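Local coordinates for thioesterase domain-containing protein (Pseudomonas aeruginosa, PDB 1ZKI) that acts as a hotdog-fold thioesterase, probably hydrolysing acyl-CoA thioesters, at the interface of chains A and B. Residues are numbered along the deposited sequence; one frame, centred on the assembly and turned at random. Chains: chain A/B, hypothetical protein PA5202.

Contact 1 and contact 2 are neighbouring patches where two hotdog sheets pack together, with the long helices on the outside. The centres of their C-alpha atoms lie about 7 Å apart. They share A:Lys123, B:Leu101 and B:Val109. Strand 119-130 of chain A serves both, as does strand 107-116 of chain B. Contact 1 is mainly polar, with a salt bridge, an amide hydrogen bond and a water. Contact 2 is mainly apolar and lies toward the strand ends and turns. Each has a twin with the chains exchanged, because the interface is two-fold symmetric. The structure alone does not show that this dimer forms in solution.

Contact 1: the interface of chains A and B. Residues chain A 82-84, 123-124; chain B 80, 101, 109, 125.
B:Gln125 reaches across to A:Lys123 and A:Asn84, where the sheets of two hotdog-fold thioesterase subunits face each other. Its chain is extended, with CG anti to the backbone N (chi1 179°), and this carries the amide over to strand 119-130 of chain A. There NE2 gives a hydrogen bond to the backbone O of A:Lys123, 2.9 Å away. The bond does not follow a lone pair: the donor stands above the carbonyl plane, 66° out of it.

The side chain of A:Lys123 crosses that of B:Gln125 obliquely. Its CB lies near both polar atoms of the B:Gln125 amide. CG comes up to OE1 of that amide at 3.3 Å and also touches CD1 of B:Leu101 at 3.7 Å. CD continues along the same methyl, with the two side chains at about a right angle. Bends in the chain then bring CE and NZ round toward a water. NZ is 2.7 Å from water 1, which is 2.7 Å from OE1 of B:Gln125. The glutamine amide is held at its N directly and at its O through water.

A:Asn84 lies alongside B:Gln125, running the opposite way, with the amide planes well turned from each other. As modelled, its ND2 is 2.8 Å from NE2 of B:Gln125 and 2.8 Å from NZ of A:Lys82. All three nitrogens are donors, so the asparagine amide may be built flipped; turned over, its oxygen could accept from both. As modelled, OD1 faces the CG1 and CG2 methyls of B:Val109; a flip would put the nitrogen there.

A:Lys82 and B:Glu80 point toward each other from the two chains and form a salt bridge. NZ lies 2.7 Å from OE1, meeting the carboxylate from above its plane (40° out), with OE2 somewhat farther. The positive charge probably stabilises the carboxylate as an anion.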
loop_
_atom_site.group_PDB
_atom_site.type_symbol
_atom_site.label_atom_id
_atom_site.label_comp_id
_atom_site.label_asym_id
_atom_site.label_seq_id
_atom_site.Cartn_x
_atom_site.Cartn_y
_atom_site.Cartn_z
ATOM N N LYS A 82 -5.914 2.417 -5.169
ATOM C CA LYS A 82 -5.099 3.623 -5.087
ATOM C C LYS A 82 -3.707 3.236 -5.526
ATOM O O LYS A 82 -3.189 2.233 -5.065
ATOM C CB LYS A 82 -5.063 4.123 -3.641
ATOM C CG LYS A 82 -4.226 5.401 -3.401
ATOM C CD LYS A 82 -2.847 5.091 -2.818
ATOM C CE LYS A 82 -2.287 6.320 -2.083
ATOM N NZ LYS A 82 -1.785 7.341 -3.011
ATOM N N ILE A 83 -3.110 4.047 -6.394
ATOM C CA ILE A 83 -1.787 3.748 -6.955
ATOM C C ILE A 83 -0.875 4.961 -6.809
ATOM O O ILE A 83 -1.341 6.097 -6.926
ATOM C CB ILE A 83 -1.917 3.356 -8.482
ATOM C CG1 ILE A 83 -0.573 2.898 -9.062
ATOM C CG2 ILE A 83 -2.509 4.518 -9.345
ATOM C CD1 ILE A 83 -0.712 2.197 -10.404
ATOM N N ASN A 84 0.416 4.722 -6.551
ATOM C CA ASN A 84 1.453 5.756 -6.650
ATOM C C ASN A 84 2.368 5.404 -7.792
ATOM O O ASN A 84 2.771 4.249 -7.927
ATOM C CB ASN A 84 2.305 5.827 -5.387
ATOM C CG ASN A 84 1.770 6.808 -4.394
ATOM O OD1 ASN A 84 2.232 7.968 -4.314
ATOM N ND2 ASN A 84 0.785 6.378 -3.652
ATOM N N LYS A 123 3.308 1.405 -6.913
ATOM C CA LYS A 123 2.887 0.653 -5.734
ATOM C C LYS A 123 1.429 1.008 -5.517
ATOM O O LYS A 123 1.028 2.161 -5.728
ATOM C CB LYS A 123 3.693 1.070 -4.501
ATOM C CG LYS A 123 3.333 0.282 -3.224
ATOM C CD LYS A 123 4.062 -1.070 -3.219
ATOM C CE LYS A 123 3.275 -2.178 -2.512
ATOM N NZ LYS A 123 3.334 -2.107 -1.054
ATOM N N GLY A 124 0.623 0.023 -5.132
ATOM C CA GLY A 124 -0.794 0.323 -4.842
ATOM C C GLY A 124 -1.447 -0.599 -3.845
ATOM O O GLY A 124 -0.853 -1.604 -3.434
ATOM N N GLU B 80 -0.956 13.421 0.847
ATOM C CA GLU B 80 -2.149 12.580 0.800
ATOM C C GLU B 80 -1.838 11.220 1.420
ATOM O O GLU B 80 -0.667 10.811 1.497
ATOM C CB GLU B 80 -2.652 12.418 -0.653
ATOM C CG GLU B 80 -1.692 11.604 -1.550
ATOM C CD GLU B 80 -1.871 10.084 -1.400
ATOM O OE1 GLU B 80 -0.857 9.365 -1.534
ATOM O OE2 GLU B 80 -3.008 9.603 -1.180
ATOM N N LEU B 101 9.287 3.994 0.530
ATOM C CA LEU B 101 9.486 3.203 -0.685
ATOM C C LEU B 101 10.231 3.967 -1.755
ATOM O O LEU B 101 10.853 3.363 -2.646
ATOM C CB LEU B 101 8.137 2.778 -1.264
ATOM C CG LEU B 101 7.264 1.941 -0.346
ATOM C CD1 LEU B 101 5.955 1.707 -1.066
ATOM C CD2 LEU B 101 7.961 0.622 0.024
ATOM N N VAL B 109 7.266 8.496 -1.238
ATOM C CA VAL B 109 6.156 7.539 -1.141
ATOM C C VAL B 109 6.474 6.644 0.034
ATOM O O VAL B 109 7.596 6.153 0.151
ATOM C CB VAL B 109 6.015 6.710 -2.431
ATOM C CG1 VAL B 109 4.788 5.772 -2.339
ATOM C CG2 VAL B 109 5.867 7.644 -3.618
ATOM N N GLN B 125 -0.826 3.691 2.487
ATOM C CA GLN B 125 0.181 4.184 1.574
ATOM C C GLN B 125 -0.083 5.654 1.372
ATOM O O GLN B 125 -1.241 6.054 1.215
ATOM C CB GLN B 125 0.043 3.425 0.257
ATOM C CG GLN B 125 1.003 3.821 -0.843
ATOM C CD GLN B 125 0.758 2.963 -2.092
ATOM O OE1 GLN B 125 0.597 1.741 -1.993
ATOM N NE2 GLN B 125 0.720 3.597 -3.258
HETATM O O HOH W 1 1.695 -0.092 -0.402
#

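Contact 2: the interface of chains A and B. Residues chain A 86, 120, 123; chain B 101-102, 109.
A:Ile86 meets B:His102 in a CH-pi contact. The CG2 methyl of the isoleucine sits over one face of the imidazole, 3.9 Å from the ring centroid. It is offset toward the rim and comes within 3.6 Å of CG of B:His102, with ND1 almost as near. The two side chains lie alongside and point opposite ways. In B:His102, CG anti to the backbone N (chi1 168°) carries the ring there, and chi2 near 70° turns its face to the methyl.

Apolar packing makes up the rest of what is described here. The other branch of A:Ile86 turns toward B:Val109, and CG1 lies 4.0 Å from its CG2 methyl. A:Ile86 is therefore used on both branches, one against an aromatic face and one against an aliphatic group. A:Leu120 places its CD2 methyl over the start of the B:Leu101 side chain, 3.9 Å from CB. The same methyl is 3.7 Å from the backbone O of B:Leu101, so it packs against the main chain as well. A:Leu120 thus touches B:Leu101 near its base, while the aliphatic part of A:Lys123 meets its CD1 end, on the same broad chain A side.

In chain A the patch joins the loop just after strand 76-85 to the beginning of strand 119-130. In chain B it takes in B:Leu101, between strands 93-100 and 102-103, B:His102 in strand 102-103, and strand 107-116, near the strand ends at one edge of the packed sheets.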
loop_
_atom_site.group_PDB
_atom_site.type_symbol
_atom_site.label_atom_id
_atom_site.label_comp_id
_atom_site.label_asym_id
_atom_site.label_seq_id
_atom_site.Cartn_x
_atom_site.Cartn_y
_atom_site.Cartn_z
ATOM N N ILE A 86 6.013 5.906 -9.341
ATOM C CA ILE A 86 7.302 6.259 -8.745
ATOM C C ILE A 86 8.312 6.675 -9.799
ATOM O O ILE A 86 8.979 7.713 -9.659
ATOM C CB ILE A 86 7.801 5.129 -7.816
ATOM C CG1 ILE A 86 6.936 5.157 -6.539
ATOM C CG2 ILE A 86 9.300 5.298 -7.497
ATOM C CD1 ILE A 86 6.889 3.872 -5.781
ATOM N N LEU A 120 11.718 0.152 -8.661
ATOM C CA LEU A 120 10.310 0.235 -8.265
ATOM C C LEU A 120 9.605 1.254 -9.139
ATOM O O LEU A 120 9.979 2.437 -9.162
ATOM C CB LEU A 120 10.165 0.600 -6.782
ATOM C CG LEU A 120 8.737 0.689 -6.245
ATOM C CD1 LEU A 120 7.975 -0.618 -6.377
ATOM C CD2 LEU A 120 8.744 1.154 -4.766
ATOM N N LYS A 123 3.308 1.405 -6.913
ATOM C CA LYS A 123 2.887 0.653 -5.734
ATOM C C LYS A 123 1.429 1.008 -5.517
ATOM O O LYS A 123 1.028 2.161 -5.728
ATOM C CB LYS A 123 3.693 1.070 -4.501
ATOM C CG LYS A 123 3.333 0.282 -3.224
ATOM C CD LYS A 123 4.062 -1.070 -3.219
ATOM C CE LYS A 123 3.275 -2.178 -2.512
ATOM N NZ LYS A 123 3.334 -2.107 -1.054
ATOM N N LEU B 101 9.287 3.994 0.530
ATOM C CA LEU B 101 9.486 3.203 -0.685
ATOM C C LEU B 101 10.231 3.967 -1.755
ATOM O O LEU B 101 10.853 3.363 -2.646
ATOM C CB LEU B 101 8.137 2.778 -1.264
ATOM C CG LEU B 101 7.264 1.941 -0.346
ATOM C CD1 LEU B 101 5.955 1.707 -1.066
ATOM C CD2 LEU B 101 7.961 0.622 0.024
ATOM N N HIS B 102 10.144 5.292 -1.688
ATOM C CA HIS B 102 10.819 6.155 -2.647
ATOM C C HIS B 102 11.063 7.514 -2.025
ATOM O O HIS B 102 10.147 8.119 -1.472
ATOM C CB HIS B 102 9.985 6.332 -3.931
ATOM C CG HIS B 102 10.483 7.426 -4.826
ATOM N ND1 HIS B 102 11.659 7.328 -5.528
ATOM C CD2 HIS B 102 9.967 8.645 -5.123
ATOM C CE1 HIS B 102 11.855 8.437 -6.221
ATOM N NE2 HIS B 102 10.842 9.253 -5.991
ATOM N N VAL B 109 7.266 8.496 -1.238
ATOM C CA VAL B 109 6.156 7.539 -1.141
ATOM C C VAL B 109 6.474 6.644 0.034
ATOM O O VAL B 109 7.596 6.153 0.151
ATOM C CB VAL B 109 6.015 6.710 -2.431
ATOM C CG1 VAL B 109 4.788 5.772 -2.339
ATOM C CG2 VAL B 109 5.867 7.644 -3.618
#